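Long-range contacts in phospholipase C-beta (PLC-beta) (Sepia officinalis, PDB 3QR0), which is a multidomain phospholipase C of the beta class, combining PH, EF-hand, TIM-barrel and C2 domains and holding a calcium ion in the barrel region: residues 196-201 with 218-223; 670-675 with 686-691; 715-720 with 736-741. One frame throughout, in Å; residues are numbered along the deposited sequence.

Contact 1 (196-201 with 218-223)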
loop_
_atom_site.group_PDB
_atom_site.type_symbol
_atom_site.label_atom_id
_atom_site.label_comp_id
_atom_site.label_asym_id
_atom_site.label_seq_id
_atom_site.Cartn_x
_atom_site.Cartn_y
_atom_site.Cartn_z
ATOM N N GLU A 196 -9.041 1.701 37.529
ATOM C CA GLU A 196 -9.635 1.521 38.852
ATOM C C GLU A 196 -10.672 0.399 38.843
ATOM O O GLU A 196 -10.653 -0.472 39.707
ATOM C CB GLU A 196 -10.273 2.829 39.328
ATOM C CG GLU A 196 -10.540 2.893 40.823
ATOM C CD GLU A 196 -11.059 4.253 41.262
ATOM O OE1 GLU A 196 -11.639 4.978 40.420
ATOM O OE2 GLU A 196 -10.888 4.601 42.451
ATOM N N LYS A 197 -11.561 0.417 37.852
ATOM C CA LYS A 197 -12.615 -0.596 37.719
ATOM C C LYS A 197 -12.063 -2.021 37.607
ATOM O O LYS A 197 -12.676 -2.969 38.098
ATOM C CB LYS A 197 -13.489 -0.285 36.500
ATOM C CG LYS A 197 -14.698 -1.191 36.346
ATOM C CD LYS A 197 -15.688 -0.616 35.345
ATOM C CE LYS A 197 -16.985 -1.413 35.319
ATOM N NZ LYS A 197 -18.008 -0.765 34.449
ATOM N N ILE A 198 -10.905 -2.157 36.965
ATOM C CA ILE A 198 -10.252 -3.458 36.779
ATOM C C ILE A 198 -9.569 -3.963 38.055
ATOM O O ILE A 198 -9.358 -5.170 38.210
ATOM C CB ILE A 198 -9.211 -3.388 35.624
ATOM C CG1 ILE A 198 -9.921 -3.194 34.283
ATOM C CG2 ILE A 198 -8.340 -4.640 35.576
ATOM C CD1 ILE A 198 -10.920 -4.277 33.956
ATOM N N GLY A 199 -9.234 -3.045 38.958
ATOM C CA GLY A 199 -8.545 -3.385 40.202
ATOM C C GLY A 199 -7.051 -3.109 40.164
ATOM O O GLY A 199 -6.307 -3.609 41.009
ATOM N N TRP A 200 -6.612 -2.314 39.186
ATOM C CA TRP A 200 -5.215 -1.889 39.089
ATOM C C TRP A 200 -5.037 -0.498 39.682
ATOM O O TRP A 200 -5.990 0.284 39.717
ATOM C CB TRP A 200 -4.755 -1.834 37.629
ATOM C CG TRP A 200 -4.458 -3.154 36.987
ATOM C CD1 TRP A 200 -4.191 -4.342 37.608
ATOM C CD2 TRP A 200 -4.340 -3.402 35.582
ATOM N NE1 TRP A 200 -3.941 -5.317 36.675
ATOM C CE2 TRP A 200 -4.024 -4.765 35.423
ATOM C CE3 TRP A 200 -4.483 -2.602 34.442
ATOM C CZ2 TRP A 200 -3.848 -5.350 34.167
ATOM C CZ3 TRP A 200 -4.311 -3.182 33.193
ATOM C CH2 TRP A 200 -3.996 -4.545 33.067
ATOM N N PRO A 201 -3.811 -0.179 40.142
ATOM C CA PRO A 201 -3.465 1.185 40.538
ATOM C C PRO A 201 -3.721 2.180 39.410
ATOM O O PRO A 201 -3.347 1.919 38.265
ATOM C CB PRO A 201 -1.964 1.094 40.833
ATOM C CG PRO A 201 -1.747 -0.308 41.238
ATOM C CD PRO A 201 -2.720 -1.127 40.443
ATOM N N PHE A 218 -5.525 -7.031 30.476
ATOM C CA PHE A 218 -5.404 -5.858 29.601
ATOM C C PHE A 218 -6.600 -5.749 28.643
ATOM O O PHE A 218 -7.041 -4.643 28.334
ATOM C CB PHE A 218 -4.081 -5.874 28.819
ATOM C CG PHE A 218 -3.739 -4.552 28.166
ATOM C CD1 PHE A 218 -3.594 -3.399 28.931
ATOM C CD2 PHE A 218 -3.550 -4.464 26.795
ATOM C CE1 PHE A 218 -3.275 -2.177 28.335
ATOM C CE2 PHE A 218 -3.226 -3.244 26.191
ATOM C CZ PHE A 218 -3.093 -2.103 26.961
ATOM N N PHE A 219 -7.133 -6.882 28.184
ATOM C CA PHE A 219 -8.361 -6.856 27.379
ATOM C C PHE A 219 -9.568 -6.435 28.219
ATOM O O PHE A 219 -10.438 -5.718 27.735
ATOM C CB PHE A 219 -8.644 -8.198 26.698
ATOM C CG PHE A 219 -9.812 -8.144 25.750
ATOM C CD1 PHE A 219 -9.693 -7.505 24.522
ATOM C CD2 PHE A 219 -11.042 -8.697 26.101
ATOM C CE1 PHE A 219 -10.773 -7.436 23.641
ATOM C CE2 PHE A 219 -12.134 -8.630 25.223
ATOM C CZ PHE A 219 -11.994 -7.998 23.995
ATOM N N LYS A 220 -9.615 -6.872 29.474
ATOM C CA LYS A 220 -10.663 -6.429 30.402
ATOM C C LYS A 220 -10.590 -4.900 30.608
ATOM O O LYS A 220 -11.604 -4.243 30.824
ATOM C CB LYS A 220 -10.553 -7.175 31.743
ATOM C CG LYS A 220 -11.872 -7.296 32.503
ATOM C CD LYS A 220 -11.711 -8.052 33.828
ATOM C CE LYS A 220 -12.920 -7.829 34.734
ATOM N NZ LYS A 220 -12.793 -8.507 36.061
ATOM N N PHE A 221 -9.383 -4.338 30.521
ATOM C CA PHE A 221 -9.197 -2.883 30.542
ATOM C C PHE A 221 -9.845 -2.229 29.314
ATOM O O PHE A 221 -10.522 -1.212 29.445
ATOM C CB PHE A 221 -7.704 -2.541 30.656
ATOM C CG PHE A 221 -7.365 -1.102 30.356
ATOM C CD1 PHE A 221 -7.884 -0.072 31.124
ATOM C CD2 PHE A 221 -6.482 -0.786 29.331
ATOM C CE1 PHE A 221 -7.551 1.252 30.857
ATOM C CE2 PHE A 221 -6.145 0.532 29.059
ATOM C CZ PHE A 221 -6.681 1.553 29.822
ATOM N N TYR A 222 -9.647 -2.823 28.137
ATOM C CA TYR A 222 -10.338 -2.387 26.914
ATOM C C TYR A 222 -11.856 -2.370 27.126
ATOM O O TYR A 222 -12.519 -1.391 26.788
ATOM C CB TYR A 222 -9.994 -3.300 25.723
ATOM C CG TYR A 222 -10.651 -2.900 24.412
ATOM C CD1 TYR A 222 -9.957 -2.169 23.459
ATOM C CD2 TYR A 222 -11.966 -3.267 24.124
ATOM C CE1 TYR A 222 -10.554 -1.801 22.256
ATOM C CE2 TYR A 222 -12.574 -2.902 22.928
ATOM C CZ TYR A 222 -11.861 -2.168 21.996
ATOM O OH TYR A 222 -12.449 -1.797 20.811
ATOM N N LEU A 223 -12.388 -3.456 27.688
ATOM C CA LEU A 223 -13.826 -3.562 27.960
ATOM C C LEU A 223 -14.302 -2.465 28.912
ATOM O O LEU A 223 -15.381 -1.904 28.727
ATOM C CB LEU A 223 -14.174 -4.937 28.544
ATOM C CG LEU A 223 -13.910 -6.166 27.670
ATOM C CD1 LEU A 223 -14.279 -7.450 28.424
ATOM C CD2 LEU A 223 -14.676 -6.068 26.365
#
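This is an apolar helix-to-helix contact in the EF-hand region, where the C-terminal end of helix 185-198 and the residues just after it lean on helix 215-225. I198 and W200 do the reaching, and the two segments meet purely by van der Waals packing. Beside its own backbone N (chi1 -68°), CG1 of I198 sends CD1 into the helix backbone: I198 CD1 comes to 3.2 Å from K220 O, a tight fit. The same methyl lies against the start of the extended K220 chain, with I198 CD1 3.5 Å from K220 CG, while the lysine runs on outward.

G199, at positive phi (101°), closes the helix in a Schellman motif and turns the chain so that W200 comes back to the same neighbour. I198 CG2 sits over the centre of one face of the indole. The far tip of that ring does the touching: W200 CH2 is 3.9 Å from F218 N and meets the edge of the F218 ring, and W200 CZ3 approaches F221 CB at 4.3 Å. Behind them F213 stacks on W200, W155 stacks on F218, and F221 packs on I191, A194 and L195 of helix 185-198. Two helices joined by a loop with the short strand 207-209, their flanks packed through aromatic and branched side chains, are consistent with the helix-loop-helix of the EF-hand-like domain of this family.

Contact 2 (670-675 with 686-691)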
loop_
_atom_site.group_PDB
_atom_site.type_symbol
_atom_site.label_atom_id
_atom_site.label_comp_id
_atom_site.label_asym_id
_atom_site.label_seq_id
_atom_site.Cartn_x
_atom_site.Cartn_y
_atom_site.Cartn_z
ATOM N N TYR A 670 -16.170 12.445 10.962
ATOM C CA TYR A 670 -17.168 11.781 10.142
ATOM C C TYR A 670 -16.496 10.758 9.232
ATOM O O TYR A 670 -15.269 10.745 9.080
ATOM C CB TYR A 670 -17.995 12.793 9.329
ATOM C CG TYR A 670 -17.210 13.642 8.349
ATOM C CD1 TYR A 670 -16.861 13.150 7.093
ATOM C CD2 TYR A 670 -16.841 14.947 8.665
ATOM C CE1 TYR A 670 -16.150 13.927 6.184
ATOM C CE2 TYR A 670 -16.131 15.738 7.757
ATOM C CZ TYR A 670 -15.790 15.221 6.520
ATOM O OH TYR A 670 -15.078 15.984 5.618
ATOM N N VAL A 671 -17.316 9.900 8.642
ATOM C CA VAL A 671 -16.840 8.825 7.787
ATOM C C VAL A 671 -17.548 8.891 6.445
ATOM O O VAL A 671 -18.752 9.167 6.375
ATOM C CB VAL A 671 -17.074 7.451 8.435
ATOM C CG1 VAL A 671 -16.497 6.325 7.552
ATOM C CG2 VAL A 671 -16.462 7.421 9.836
ATOM N N GLU A 672 -16.779 8.677 5.384
ATOM C CA GLU A 672 -17.295 8.626 4.025
ATOM C C GLU A 672 -16.993 7.263 3.399
ATOM O O GLU A 672 -16.021 6.603 3.763
ATOM C CB GLU A 672 -16.642 9.716 3.184
ATOM C CG GLU A 672 -17.076 11.119 3.518
ATOM C CD GLU A 672 -16.276 12.146 2.746
ATOM O OE1 GLU A 672 -15.117 12.397 3.136
ATOM O OE2 GLU A 672 -16.798 12.686 1.746
ATOM N N VAL A 673 -17.832 6.849 2.458
ATOM C CA VAL A 673 -17.633 5.593 1.747
ATOM C C VAL A 673 -17.785 5.837 0.252
ATOM O O VAL A 673 -18.803 6.369 -0.198
ATOM C CB VAL A 673 -18.628 4.506 2.207
ATOM C CG1 VAL A 673 -18.364 3.198 1.466
ATOM C CG2 VAL A 673 -18.517 4.289 3.716
ATOM N N GLU A 674 -16.755 5.474 -0.502
ATOM C CA GLU A 674 -16.733 5.677 -1.948
ATOM C C GLU A 674 -16.471 4.360 -2.666
ATOM O O GLU A 674 -15.986 3.393 -2.062
ATOM C CB GLU A 674 -15.673 6.726 -2.321
ATOM C CG GLU A 674 -16.059 8.132 -1.869
ATOM C CD GLU A 674 -15.237 9.251 -2.493
ATOM O OE1 GLU A 674 -14.214 8.982 -3.162
ATOM O OE2 GLU A 674 -15.642 10.423 -2.316
ATOM N N MET A 675 -16.814 4.324 -3.952
ATOM C CA MET A 675 -16.510 3.180 -4.803
ATOM C C MET A 675 -15.865 3.659 -6.098
ATOM O O MET A 675 -16.290 4.668 -6.674
ATOM C CB MET A 675 -17.778 2.367 -5.096
ATOM C CG MET A 675 -17.549 1.124 -5.947
ATOM S SD MET A 675 -18.938 -0.037 -5.984
ATOM C CE MET A 675 -19.174 -0.362 -4.233
ATOM N N LYS A 686 -20.977 10.996 -2.229
ATOM C CA LYS A 686 -22.397 10.666 -2.067
ATOM C C LYS A 686 -22.744 10.308 -0.620
ATOM O O LYS A 686 -23.790 10.720 -0.125
ATOM C CB LYS A 686 -22.781 9.508 -2.993
ATOM C CG LYS A 686 -24.266 9.141 -2.963
ATOM C CD LYS A 686 -24.572 7.969 -3.898
ATOM C CE LYS A 686 -26.073 7.698 -3.978
ATOM N NZ LYS A 686 -26.414 6.803 -5.124
ATOM N N PHE A 687 -21.866 9.550 0.039
ATOM C CA PHE A 687 -22.143 8.972 1.351
ATOM C C PHE A 687 -21.245 9.534 2.452
ATOM O O PHE A 687 -20.026 9.375 2.415
ATOM C CB PHE A 687 -21.955 7.460 1.301
ATOM C CG PHE A 687 -22.931 6.749 0.412
ATOM C CD1 PHE A 687 -22.486 5.912 -0.599
ATOM C CD2 PHE A 687 -24.301 6.900 0.596
ATOM C CE1 PHE A 687 -23.390 5.236 -1.412
ATOM C CE2 PHE A 687 -25.205 6.233 -0.218
ATOM C CZ PHE A 687 -24.749 5.404 -1.222
ATOM N N LYS A 688 -21.863 10.165 3.443
ATOM C CA LYS A 688 -21.147 10.773 4.556
ATOM C C LYS A 688 -21.962 10.598 5.833
ATOM O O LYS A 688 -23.155 10.873 5.834
ATOM C CB LYS A 688 -20.936 12.259 4.265
ATOM C CG LYS A 688 -20.227 13.039 5.361
ATOM C CD LYS A 688 -20.019 14.485 4.936
ATOM C CE LYS A 688 -19.757 15.387 6.119
ATOM N NZ LYS A 688 -19.428 16.769 5.674
ATOM N N THR A 689 -21.322 10.153 6.913
ATOM C CA THR A 689 -22.007 9.984 8.193
ATOM C C THR A 689 -22.272 11.325 8.849
ATOM O O THR A 689 -21.723 12.344 8.443
ATOM C CB THR A 689 -21.178 9.158 9.206
ATOM O OG1 THR A 689 -19.967 9.859 9.528
ATOM C CG2 THR A 689 -20.850 7.777 8.648
ATOM N N LYS A 690 -23.102 11.300 9.882
ATOM C CA LYS A 690 -23.199 12.409 10.809
ATOM C C LYS A 690 -21.847 12.655 11.482
ATOM O O LYS A 690 -20.976 11.780 11.508
ATOM C CB LYS A 690 -24.269 12.132 11.876
ATOM C CG LYS A 690 -23.955 10.960 12.825
ATOM C CD LYS A 690 -25.050 10.780 13.886
ATOM C CE LYS A 690 -26.335 10.191 13.310
ATOM N NZ LYS A 690 -26.124 8.845 12.706
ATOM N N ILE A 691 -21.690 13.846 12.041
ATOM C CA ILE A 691 -20.501 14.191 12.802
ATOM C C ILE A 691 -20.691 13.797 14.261
ATOM O O ILE A 691 -21.705 14.124 14.871
ATOM C CB ILE A 691 -20.199 15.695 12.724
ATOM C CG1 ILE A 691 -19.666 16.052 11.332
ATOM C CG2 ILE A 691 -19.190 16.095 13.806
ATOM C CD1 ILE A 691 -19.775 17.525 10.994
HETATM O O HOH W 1 -19.414 8.849 -1.316
#
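In the C2 domain beta-sandwich, the weakly bonded strand 686-688 forms the edge of a four-stranded antiparallel sheet and pairs with strand 669-676, tightly at one end and loosely at the other. The tight end is around V671 and T689. T689 N gives a near-straight bond (163°) to V671 O at 2.8 Å, almost along the carbonyl axis. In return V671 N donates to T689 OG1, also at 2.8 Å, so a side-chain hydroxyl stands in for the backbone acceptor as the chain leaves the strand. T689 CG2 meanwhile rests against V671 CB, and both residues face I656 of the opposing sheet.

Next to this, on the face shared by E672 and K688, the extended K688 chain, though exposed, crosses the Y670 ring. K688 CE sits 3.8 Å from Y670 CD1 and over the ring centre, a CH-pi contact, and K688 NZ lies over the same face in a cation-pi contact. Y670 has CG between the backbone N and the carbonyl carbon (chi1 61°), which lays the ring under K688 CE. The I691 side chain lies alongside, its CG1 against Y670 CD2.

Toward K686 the pairing slackens. V673 N reaches F687 O only by a weak bond of 3.3 Å, and the return path is through water 1, which donates to V673 O and accepts from K686 N, each at 2.8 Å. K686 is exposed at this end, whereas F687 packs on F706 and F708. Back at the tight end, T689 OG1 also donates its own proton to K690 O, 2.9 Å away and from above the carbonyl plane.

Contact 3 (715-720 with 736-741)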
loop_
_atom_site.group_PDB
_atom_site.type_symbol
_atom_site.label_atom_id
_atom_site.label_comp_id
_atom_site.label_asym_id
_atom_site.label_seq_id
_atom_site.Cartn_x
_atom_site.Cartn_y
_atom_site.Cartn_z
ATOM N N ASP A 715 -15.225 -7.186 -9.895
ATOM C CA ASP A 715 -13.788 -7.493 -9.886
ATOM C C ASP A 715 -12.896 -6.351 -10.382
ATOM O O ASP A 715 -11.686 -6.405 -10.191
ATOM C CB ASP A 715 -13.489 -8.782 -10.662
ATOM C CG ASP A 715 -13.958 -10.039 -9.920
ATOM O OD1 ASP A 715 -14.253 -9.957 -8.697
ATOM O OD2 ASP A 715 -14.035 -11.107 -10.568
ATOM N N LEU A 716 -13.482 -5.324 -10.998
ATOM C CA LEU A 716 -12.744 -4.103 -11.346
ATOM C C LEU A 716 -12.897 -2.990 -10.293
ATOM O O LEU A 716 -12.320 -1.909 -10.440
ATOM C CB LEU A 716 -13.197 -3.573 -12.715
ATOM C CG LEU A 716 -12.749 -4.356 -13.957
ATOM C CD1 LEU A 716 -13.371 -3.743 -15.201
ATOM C CD2 LEU A 716 -11.226 -4.384 -14.089
ATOM N N ALA A 717 -13.646 -3.260 -9.226
ATOM C CA ALA A 717 -14.040 -2.223 -8.280
ATOM C C ALA A 717 -13.421 -2.392 -6.902
ATOM O O ALA A 717 -13.090 -3.506 -6.478
ATOM C CB ALA A 717 -15.558 -2.183 -8.158
ATOM N N VAL A 718 -13.289 -1.269 -6.203
ATOM C CA VAL A 718 -12.939 -1.261 -4.796
ATOM C C VAL A 718 -13.917 -0.378 -4.042
ATOM O O VAL A 718 -14.450 0.590 -4.599
ATOM C CB VAL A 718 -11.501 -0.757 -4.574
ATOM C CG1 VAL A 718 -10.527 -1.591 -5.381
ATOM C CG2 VAL A 718 -11.370 0.731 -4.934
ATOM N N VAL A 719 -14.172 -0.731 -2.788
ATOM C CA VAL A 719 -14.898 0.128 -1.870
ATOM C C VAL A 719 -13.881 0.716 -0.905
ATOM O O VAL A 719 -12.882 0.060 -0.555
ATOM C CB VAL A 719 -16.042 -0.632 -1.138
ATOM C CG1 VAL A 719 -15.491 -1.742 -0.238
ATOM C CG2 VAL A 719 -16.899 0.337 -0.343
ATOM N N ARG A 720 -14.105 1.968 -0.515
ATOM C CA ARG A 720 -13.144 2.694 0.289
ATOM C C ARG A 720 -13.824 3.438 1.424
ATOM O O ARG A 720 -14.780 4.181 1.193
ATOM C CB ARG A 720 -12.385 3.693 -0.581
ATOM C CG ARG A 720 -11.275 4.403 0.147
ATOM C CD ARG A 720 -10.453 5.241 -0.796
ATOM N NE ARG A 720 -9.495 6.066 -0.068
ATOM C CZ ARG A 720 -9.317 7.375 -0.235
ATOM N NH1 ARG A 720 -10.032 8.069 -1.116
ATOM N NH2 ARG A 720 -8.410 7.998 0.499
ATOM N N MET A 736 -10.827 -1.689 0.113
ATOM C CA MET A 736 -11.240 -3.082 0.128
ATOM C C MET A 736 -11.709 -3.488 -1.274
ATOM O O MET A 736 -12.821 -3.162 -1.672
ATOM C CB MET A 736 -12.372 -3.274 1.138
ATOM C CG MET A 736 -11.939 -3.095 2.589
ATOM S SD MET A 736 -13.341 -3.120 3.726
ATOM C CE MET A 736 -14.047 -1.507 3.407
ATOM N N PRO A 737 -10.850 -4.182 -2.038
ATOM C CA PRO A 737 -11.271 -4.667 -3.357
ATOM C C PRO A 737 -12.456 -5.617 -3.227
ATOM O O PRO A 737 -12.486 -6.418 -2.296
ATOM C CB PRO A 737 -10.030 -5.408 -3.866
ATOM C CG PRO A 737 -8.898 -4.818 -3.098
ATOM C CD PRO A 737 -9.456 -4.554 -1.746
ATOM N N LEU A 738 -13.427 -5.519 -4.133
ATOM C CA LEU A 738 -14.631 -6.354 -4.053
ATOM C C LEU A 738 -14.334 -7.805 -4.412
ATOM O O LEU A 738 -15.078 -8.699 -4.018
ATOM C CB LEU A 738 -15.751 -5.824 -4.945
ATOM C CG LEU A 738 -16.242 -4.393 -4.722
ATOM C CD1 LEU A 738 -17.573 -4.201 -5.442
ATOM C CD2 LEU A 738 -16.366 -4.049 -3.239
ATOM N N ASP A 739 -13.263 -8.027 -5.171
ATOM C CA ASP A 739 -12.727 -9.371 -5.381
ATOM C C ASP A 739 -12.194 -9.872 -4.034
ATOM O O ASP A 739 -11.147 -9.434 -3.573
ATOM C CB ASP A 739 -11.612 -9.333 -6.440
ATOM C CG ASP A 739 -11.008 -10.707 -6.734
ATOM O OD1 ASP A 739 -9.931 -10.744 -7.378
ATOM O OD2 ASP A 739 -11.589 -11.743 -6.336
ATOM N N GLY A 740 -12.944 -10.764 -3.397
ATOM C CA GLY A 740 -12.533 -11.349 -2.119
ATOM C C GLY A 740 -12.968 -10.598 -0.870
ATOM O O GLY A 740 -12.603 -10.995 0.238
ATOM N N ILE A 741 -13.752 -9.529 -1.018
ATOM C CA ILE A 741 -14.236 -8.798 0.152
ATOM C C ILE A 741 -15.015 -9.742 1.080
ATOM O O ILE A 741 -15.740 -10.633 0.623
ATOM C CB ILE A 741 -15.103 -7.557 -0.219
ATOM C CG1 ILE A 741 -15.288 -6.651 1.010
ATOM C CG2 ILE A 741 -16.447 -7.983 -0.805
ATOM C CD1 ILE A 741 -15.905 -5.306 0.699
HETATM O O HOH W 2 -11.993 -5.939 -6.982
#
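V719 CG1 is at the centre of this contact, in the hairpin of strands 718-725 and 730-737 of the C2 domain sandwich. With chi1 at 64° that methyl lies crowded between the backbone N and the carbonyl carbon, and from there it meets three side chains. V719 CG1 is 3.7 Å from M736 CB and 3.9 Å from L738 CD2. V719 CG1 also lies 3.7 Å from I741 CD1, as the I741 side chain crosses that of V719 at about a right angle. It is pressed onto the backbone too, V719 CG1 being 3.3 Å from M736 O. L738 spreads both branches here, CD2 on V719 and CD1 on A717 CB, while on the other face of the sheet V718 CG1 leans obliquely on the P737 ring.

Around this core runs the antiparallel ladder, with V719 and M736 its hydrogen-bonded pair: M736 N gives to V719 O at 2.8 Å, nearly along the carbonyl axis, and V719 N answers to M736 O. One step further L738 N points straight (178°) at A717 O, 3.1 Å away, though from above the carbonyl plane. A type II turn from L738 to I741, with G740 at positive phi, then brings I741 back over V719.

The polar edge follows. Water 2 accepts from D739 N and sits 2.7 Å from A717 O. The D715 and D739 side chains cross obliquely, D715 OD1 lying over D739 CB and 4.0 Å from D739 OD2, with the carboxylate planes 47° apart. The like charges may raise the proton affinity of one, though D715 is exposed and R318 makes a long, weak ion pair with D739. V613 of helix 605-613 and Y676 of strand 669-676 meet V718 on the P737 face, and V673 of that strand meets V719 on the other.

How the contacts relate
Contacts 2 and 3 belong to one sheet of the C2 domain, ordered 686-688, 669-676, 718-725, 730-737: each joins an edge strand to an inner one. Their centres are about 17 Å apart, and the inner strands touch: E674 O and R720 N lie 2.8 Å apart, a probable hydrogen bond, and M675 CG packs on V718 O at 3.4 Å. E672, E674 and R720 all hydrogen-bond to glycerol, a molecule probably from the crystallisation liquor. Contact 1, in the EF-hand region, stands apart, its nearest atoms about 15 Å from contact 2 and about 17 Å from contact 3. None of the segments includes the calcium ligands N339, E368, D370 and E417.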